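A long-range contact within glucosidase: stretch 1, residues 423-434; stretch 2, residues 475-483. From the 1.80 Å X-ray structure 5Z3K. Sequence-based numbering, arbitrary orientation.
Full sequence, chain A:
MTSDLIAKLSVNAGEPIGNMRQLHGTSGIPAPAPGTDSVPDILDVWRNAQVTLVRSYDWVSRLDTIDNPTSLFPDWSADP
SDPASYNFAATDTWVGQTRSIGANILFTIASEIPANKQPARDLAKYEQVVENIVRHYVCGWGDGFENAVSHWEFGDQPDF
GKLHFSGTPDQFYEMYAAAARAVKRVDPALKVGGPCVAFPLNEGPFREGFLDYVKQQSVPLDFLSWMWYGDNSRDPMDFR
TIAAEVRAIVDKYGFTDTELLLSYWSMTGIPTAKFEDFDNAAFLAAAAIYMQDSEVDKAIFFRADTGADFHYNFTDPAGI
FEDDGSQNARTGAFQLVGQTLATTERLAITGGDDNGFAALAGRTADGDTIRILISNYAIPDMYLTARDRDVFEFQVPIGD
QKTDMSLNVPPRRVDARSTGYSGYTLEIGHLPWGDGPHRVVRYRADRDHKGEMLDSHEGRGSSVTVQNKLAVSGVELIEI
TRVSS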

ATOM      1  N   GLY A 423      23.817   7.119  15.027  1.00 16.77           N
ATOM      2  CA  GLY A 423      23.198   8.430  15.033  1.00 16.92           C
ATOM      3  C   GLY A 423      23.499   9.148  13.738  1.00 16.90           C
ATOM      4  O   GLY A 423      24.094   8.591  12.813  1.00 16.36           O
ATOM      5  N   TYR A 424      23.072  10.405  13.681  1.00 16.14           N
ATOM      6  CA  TYR A 424      23.185  11.190  12.462  1.00 16.51           C
ATOM      7  C   TYR A 424      23.389  12.648  12.836  1.00 16.64           C
ATOM      8  O   TYR A 424      23.011  13.098  13.922  1.00 15.22           O
ATOM      9  CB  TYR A 424      21.930  11.037  11.571  1.00 13.44           C
ATOM     10  CG  TYR A 424      20.708  11.690  12.180  1.00 15.50           C
ATOM     11  CD1 TYR A 424      20.424  13.035  11.954  1.00 16.56           C
ATOM     12  CD2 TYR A 424      19.857  10.975  13.024  1.00 13.92           C
ATOM     13  CE1 TYR A 424      19.329  13.644  12.540  1.00 15.20           C
ATOM     14  CE2 TYR A 424      18.753  11.576  13.598  1.00 15.68           C
ATOM     15  CZ  TYR A 424      18.495  12.907  13.354  1.00 17.28           C
ATOM     16  OH  TYR A 424      17.404  13.513  13.939  1.00 17.87           O
ATOM     17  N   THR A 425      23.977  13.394  11.916  1.00 16.29           N
ATOM     18  CA  THR A 425      23.855  14.840  11.946  1.00 17.06           C
ATOM     19  C   THR A 425      23.337  15.270  10.583  1.00 17.01           C
ATOM     20  O   THR A 425      23.657  14.648   9.573  1.00 17.63           O
ATOM     21  CB  THR A 425      25.176  15.541  12.306  1.00 16.68           C
ATOM     22  OG1 THR A 425      24.960  16.957  12.341  1.00 16.53           O
ATOM     23  CG2 THR A 425      26.260  15.208  11.285  1.00 14.53           C
ATOM     24  N   LEU A 426      22.491  16.302  10.572  1.00 13.91           N
ATOM     25  CA  LEU A 426      21.709  16.669   9.399  1.00 12.03           C
ATOM     26  C   LEU A 426      21.769  18.179   9.229  1.00 17.33           C
ATOM     27  O   LEU A 426      21.353  18.912  10.126  1.00 16.97           O
ATOM     28  CB  LEU A 426      20.249  16.209   9.558  1.00 12.99           C
ATOM     29  CG  LEU A 426      19.207  16.866   8.643  1.00 14.61           C
ATOM     30  CD1 LEU A 426      19.465  16.498   7.171  1.00 13.84           C
ATOM     31  CD2 LEU A 426      17.778  16.473   9.059  1.00 16.76           C
ATOM     32  N   GLU A 427      22.264  18.653   8.087  1.00 14.46           N
ATOM     33  CA  GLU A 427      22.331  20.090   7.831  1.00 16.46           C
ATOM     34  C   GLU A 427      21.301  20.467   6.773  1.00 19.78           C
ATOM     35  O   GLU A 427      21.366  19.987   5.633  1.00 16.99           O
ATOM     36  CB  GLU A 427      23.730  20.517   7.389  1.00 15.85           C
ATOM     37  CG  GLU A 427      23.818  22.003   7.054  1.00 24.87           C
ATOM     38  CD  GLU A 427      25.223  22.572   7.181  1.00 29.19           C
ATOM     39  OE1 GLU A 427      26.126  21.879   7.699  1.00 30.70           O
ATOM     40  OE2 GLU A 427      25.418  23.732   6.768  1.00 36.03           O
ATOM     41  N   ILE A 428      20.363  21.332   7.142  1.00 13.60           N
ATOM     42  CA  ILE A 428      19.345  21.828   6.230  1.00 15.43           C
ATOM     43  C   ILE A 428      19.683  23.274   5.900  1.00 20.17           C
ATOM     44  O   ILE A 428      19.724  24.126   6.790  1.00 19.92           O
ATOM     45  CB  ILE A 428      17.934  21.719   6.828  1.00 16.22           C
ATOM     46  CG1 ILE A 428      17.665  20.305   7.355  1.00 17.23           C
ATOM     47  CG2 ILE A 428      16.907  22.092   5.789  1.00 18.69           C
ATOM     48  CD1 ILE A 428      17.701  20.186   8.873  1.00 23.70           C
ATOM     49  N   GLY A 429      19.923  23.554   4.629  1.00 18.20           N
ATOM     50  CA  GLY A 429      20.233  24.906   4.220  1.00 18.91           C
ATOM     51  C   GLY A 429      19.157  25.514   3.346  1.00 20.79           C
ATOM     52  O   GLY A 429      18.282  24.805   2.846  1.00 20.47           O
ATOM     53  N   HIS A 430      19.213  26.840   3.184  1.00 18.44           N
ATOM     54  CA  HIS A 430      18.330  27.575   2.280  1.00 17.97           C
ATOM     55  C   HIS A 430      16.851  27.363   2.607  1.00 19.71           C
ATOM     56  O   HIS A 430      16.035  27.111   1.717  1.00 19.57           O
ATOM     57  CB  HIS A 430      18.614  27.200   0.825  1.00 21.56           C
ATOM     58  CG  HIS A 430      20.030  27.438   0.414  1.00 19.16           C
ATOM     59  ND1 HIS A 430      20.543  28.701   0.215  1.00 28.12           N
ATOM     60  CD2 HIS A 430      21.047  26.576   0.179  1.00 26.59           C
ATOM     61  CE1 HIS A 430      21.814  28.608  -0.136  1.00 22.22           C
ATOM     62  NE2 HIS A 430      22.145  27.330  -0.163  1.00 29.98           N
ATOM     63  N   LEU A 431      16.501  27.477   3.887  1.00 19.56           N
ATOM     64  CA  LEU A 431      15.095  27.404   4.259  1.00 19.56           C
ATOM     65  C   LEU A 431      14.319  28.419   3.422  1.00 18.92           C
ATOM     66  O   LEU A 431      14.767  29.566   3.286  1.00 19.74           O
ATOM     67  CB  LEU A 431      14.890  27.670   5.750  1.00 15.81           C
ATOM     68  CG  LEU A 431      15.400  26.568   6.685  1.00 20.57           C
ATOM     69  CD1 LEU A 431      15.258  26.957   8.158  1.00 19.99           C
ATOM     70  CD2 LEU A 431      14.686  25.261   6.409  1.00 17.20           C
ATOM     71  N   PRO A 432      13.203  28.022   2.796  1.00 18.76           N
ATOM     72  CA  PRO A 432      12.662  28.826   1.686  1.00 20.82           C
ATOM     73  C   PRO A 432      11.999  30.112   2.124  1.00 24.80           C
ATOM     74  O   PRO A 432      11.860  31.027   1.301  1.00 24.40           O
ATOM     75  CB  PRO A 432      11.655  27.879   1.018  1.00 24.20           C
ATOM     76  CG  PRO A 432      11.241  26.930   2.103  1.00 20.12           C
ATOM     77  CD  PRO A 432      12.450  26.775   3.008  1.00 19.96           C
ATOM     78  N   TRP A 433      11.577  30.216   3.378  1.00 23.43           N
ATOM     79  CA  TRP A 433      10.989  31.443   3.893  1.00 24.32           C
ATOM     80  C   TRP A 433      12.039  32.404   4.439  1.00 27.92           C
ATOM     81  O   TRP A 433      11.677  33.447   4.996  1.00 28.46           O
ATOM     82  CB  TRP A 433       9.964  31.108   4.981  1.00 24.76           C
ATOM     83  CG  TRP A 433      10.545  30.252   6.045  1.00 21.95           C
ATOM     84  CD1 TRP A 433      11.328  30.656   7.081  1.00 23.49           C
ATOM     85  CD2 TRP A 433      10.403  28.831   6.178  1.00 20.51           C
ATOM     86  NE1 TRP A 433      11.685  29.576   7.857  1.00 26.30           N
ATOM     87  CE2 TRP A 433      11.130  28.443   7.320  1.00 21.39           C
ATOM     88  CE3 TRP A 433       9.733  27.853   5.442  1.00 20.06           C
ATOM     89  CZ2 TRP A 433      11.214  27.117   7.739  1.00 16.20           C
ATOM     90  CZ3 TRP A 433       9.804  26.539   5.866  1.00 15.13           C
ATOM     91  CH2 TRP A 433      10.536  26.184   7.003  1.00 15.87           C
ATOM     92  N   GLY A 434      13.316  32.077   4.304  1.00 27.72           N
ATOM     93  CA  GLY A 434      14.381  32.983   4.672  1.00 26.07           C
ATOM     94  C   GLY A 434      14.986  32.685   6.030  1.00 31.03           C
ATOM     95  O   GLY A 434      14.917  31.573   6.559  1.00 23.82           O
ATOM     96  N   VAL A 475      13.007   5.113  13.545  1.00 12.54           N
ATOM     97  CA  VAL A 475      12.478   5.978  12.498  1.00 11.21           C
ATOM     98  C   VAL A 475      12.298   7.374  13.079  1.00 14.59           C
ATOM     99  O   VAL A 475      11.744   7.529  14.175  1.00 13.09           O
ATOM    100  CB  VAL A 475      11.137   5.445  11.938  1.00 11.69           C
ATOM    101  CG1 VAL A 475      10.598   6.369  10.845  1.00 12.29           C
ATOM    102  CG2 VAL A 475      11.312   4.022  11.401  1.00  8.62           C
ATOM    103  N   GLU A 476      12.832   8.376  12.390  1.00 13.28           N
ATOM    104  CA  GLU A 476      12.725   9.749  12.864  1.00 15.78           C
ATOM    105  C   GLU A 476      12.253  10.743  11.807  1.00 14.04           C
ATOM    106  O   GLU A 476      12.737  10.744  10.675  1.00 14.16           O
ATOM    107  CB  GLU A 476      14.062  10.213  13.450  1.00 16.08           C
ATOM    108  CG  GLU A 476      13.980  11.520  14.223  1.00 17.12           C
ATOM    109  CD  GLU A 476      14.879  11.530  15.444  1.00 21.96           C
ATOM    110  OE1 GLU A 476      15.988  12.101  15.363  1.00 33.31           O
ATOM    111  OE2 GLU A 476      14.478  10.970  16.484  1.00 28.83           O
ATOM    112  N   LEU A 477      11.304  11.589  12.192  1.00 10.42           N
ATOM    113  CA  LEU A 477      10.796  12.640  11.319  1.00 13.75           C
ATOM    114  C   LEU A 477      11.227  13.965  11.911  1.00 13.67           C
ATOM    115  O   LEU A 477      10.921  14.253  13.069  1.00 12.23           O
ATOM    116  CB  LEU A 477       9.271  12.597  11.186  1.00 10.89           C
ATOM    117  CG  LEU A 477       8.661  13.734  10.362  1.00 12.48           C
ATOM    118  CD1 LEU A 477       9.116  13.620   8.914  1.00 14.53           C
ATOM    119  CD2 LEU A 477       7.123  13.685  10.435  1.00 16.81           C
ATOM    120  N   ILE A 478      11.952  14.748  11.132  1.00 14.28           N
ATOM    121  CA  ILE A 478      12.328  16.099  11.507  1.00 11.11           C
ATOM    122  C   ILE A 478      11.425  17.033  10.736  1.00 14.40           C
ATOM    123  O   ILE A 478      11.372  16.972   9.502  1.00 13.06           O
ATOM    124  CB  ILE A 478      13.805  16.391  11.193  1.00 10.06           C
ATOM    125  CG1 ILE A 478      14.713  15.359  11.863  1.00 13.98           C
ATOM    126  CG2 ILE A 478      14.150  17.840  11.567  1.00 14.96           C
ATOM    127  CD1 ILE A 478      14.495  15.219  13.364  1.00 22.92           C
ATOM    128  N   GLU A 479      10.725  17.905  11.449  1.00  9.74           N
ATOM    129  CA  GLU A 479       9.795  18.837  10.835  1.00 16.11           C
ATOM    130  C   GLU A 479      10.267  20.253  11.127  1.00 17.74           C
ATOM    131  O   GLU A 479      10.408  20.628  12.295  1.00 19.69           O
ATOM    132  CB  GLU A 479       8.380  18.619  11.374  1.00 18.89           C
ATOM    133  CG  GLU A 479       7.316  19.224  10.508  1.00 19.96           C
ATOM    134  CD  GLU A 479       5.957  18.628  10.804  1.00 25.20           C
ATOM    135  OE1 GLU A 479       5.596  17.595  10.190  1.00 22.55           O
ATOM    136  OE2 GLU A 479       5.276  19.188  11.683  1.00 26.47           O
ATOM    137  N   ILE A 480      10.509  21.032  10.076  1.00 17.15           N
ATOM    138  CA  ILE A 480      10.916  22.433  10.202  1.00 18.28           C
ATOM    139  C   ILE A 480       9.813  23.312   9.631  1.00 17.59           C
ATOM    140  O   ILE A 480       9.374  23.104   8.495  1.00 16.10           O
ATOM    141  CB  ILE A 480      12.252  22.704   9.491  1.00 16.53           C
ATOM    142  CG1 ILE A 480      13.299  21.704   9.959  1.00 20.56           C
ATOM    143  CG2 ILE A 480      12.732  24.123   9.777  1.00 20.11           C
ATOM    144  CD1 ILE A 480      14.489  21.662   9.089  1.00 22.65           C
ATOM    145  N   THR A 481       9.353  24.287  10.417  1.00 15.47           N
ATOM    146  CA  THR A 481       8.247  25.132   9.993  1.00 15.05           C
ATOM    147  C   THR A 481       8.583  26.605  10.150  1.00 17.94           C
ATOM    148  O   THR A 481       9.372  26.996  11.016  1.00 18.49           O
ATOM    149  CB  THR A 481       6.979  24.832  10.779  1.00 17.85           C
ATOM    150  OG1 THR A 481       7.273  24.922  12.185  1.00 20.78           O
ATOM    151  CG2 THR A 481       6.496  23.435  10.444  1.00 16.87           C
ATOM    152  N   ARG A 482       7.969  27.419   9.298  1.00 17.99           N
ATOM    153  CA  ARG A 482       8.054  28.860   9.470  1.00 19.18           C
ATOM    154  C   ARG A 482       7.239  29.265  10.691  1.00 23.11           C
ATOM    155  O   ARG A 482       6.128  28.768  10.904  1.00 20.58           O
ATOM    156  CB  ARG A 482       7.542  29.585   8.225  1.00 20.51           C
ATOM    157  CG  ARG A 482       7.652  31.105   8.308  1.00 29.08           C
ATOM    158  CD  ARG A 482       7.145  31.767   7.045  1.00 27.76           C
ATOM    159  NE  ARG A 482       5.765  31.404   6.762  1.00 35.78           N
ATOM    160  CZ  ARG A 482       4.710  32.015   7.291  1.00 41.20           C
ATOM    161  NH1 ARG A 482       4.880  33.027   8.135  1.00 40.72           N
ATOM    162  NH2 ARG A 482       3.487  31.613   6.976  1.00 38.56           N
ATOM    163  N   VAL A 483       7.803  30.146  11.511  1.00 24.08           N
ATOM    164  CA  VAL A 483       7.098  30.667  12.677  1.00 29.11           C
ATOM    165  C   VAL A 483       6.484  32.007  12.299  1.00 32.33           C
ATOM    166  O   VAL A 483       7.197  32.940  11.908  1.00 31.37           O
ATOM    167  CB  VAL A 483       8.026  30.792  13.895  1.00 28.74           C
ATOM    168  CG1 VAL A 483       7.390  31.688  14.947  1.00 30.30           C
ATOM    169  CG2 VAL A 483       8.301  29.421  14.483  1.00 25.97           C
TER

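The two strands, 423-429 and 475-482, run in nearly the same direction, their axes 17° from parallel, but they come no closer than 10.8 Å. That spacing is too wide for backbone pairing, and no backbone hydrogen bond links the stretches; side chains make most of the contact, which buries 440 Å² with both sides summed. On the first strand Tyr424, Leu426 and Ile428 point their CA-to-CB bonds toward the second, and Glu476, Ile478 and Ile480 return the gesture. The spacing by two follows from the alternation of side chains in extended chain, and intervening residues such as Thr425, Glu427 and Glu479 make no contact.

The polar component is a single hydrogen bond. Tyr424, with chi1 at 69° (p), extends its phenol so that OH donates to Glu476 OE1 over a very short 2.5 Å. The carboxylate oxygen lies at the ring edge, near its plane, as suits a phenol donor. Both residues are buried, so the pairing matters: it satisfies OE1, while Glu476 OE2 is hydrogen-bonded elsewhere in the structure. The same hydroxyl oxygen also packs against the aliphatic tip of Ile478, with OH 3.4 Å from CD1.

Apolar packing continues along the strands. Leu426 CD2 lies 4.3 Å from Ile478 CG1, a looser contact than that between Ile428 CD1 and Ile480 CD1 at 3.5 Å. Branched aliphatic side chains suit this buried space, since they reach across the gap and leave no polar group unsatisfied. Ile480 serves several partners: its CG2 is 4.1 Å from Leu431 CD2 and 3.9 Å from Trp433 CZ2, while CD1 meets Ile428. Accordingly, 82 Å² of this residue is covered by the other stretch.

Aromatic contacts close the far end. Beyond the first strand, a type I turn from Leu431 to Gly434, with Gly434 N donating to Leu431 O at 3.1 Å, carries Trp433 toward the second strand; the CA atoms of Trp433 and Arg482 are 6.8 Å apart. Trp433 has 93 Å² covered, the largest share of any residue here. Its indole is broad enough to span three consecutive residues: CH2 lies 3.6 Å from Ile480 O, at the ring edge, CZ2 lies 3.6 Å from Thr481 C, and Arg482 CB sits over one face. The last is a CH-pi contact, with Arg482 CB 3.7 Å from the centroid of the Trp433 five-membered ring and 15° off its normal. Arg482 thus offers its methylene chain to the indole, and its NE and NH2 are hydrogen-bonded elsewhere in the structure.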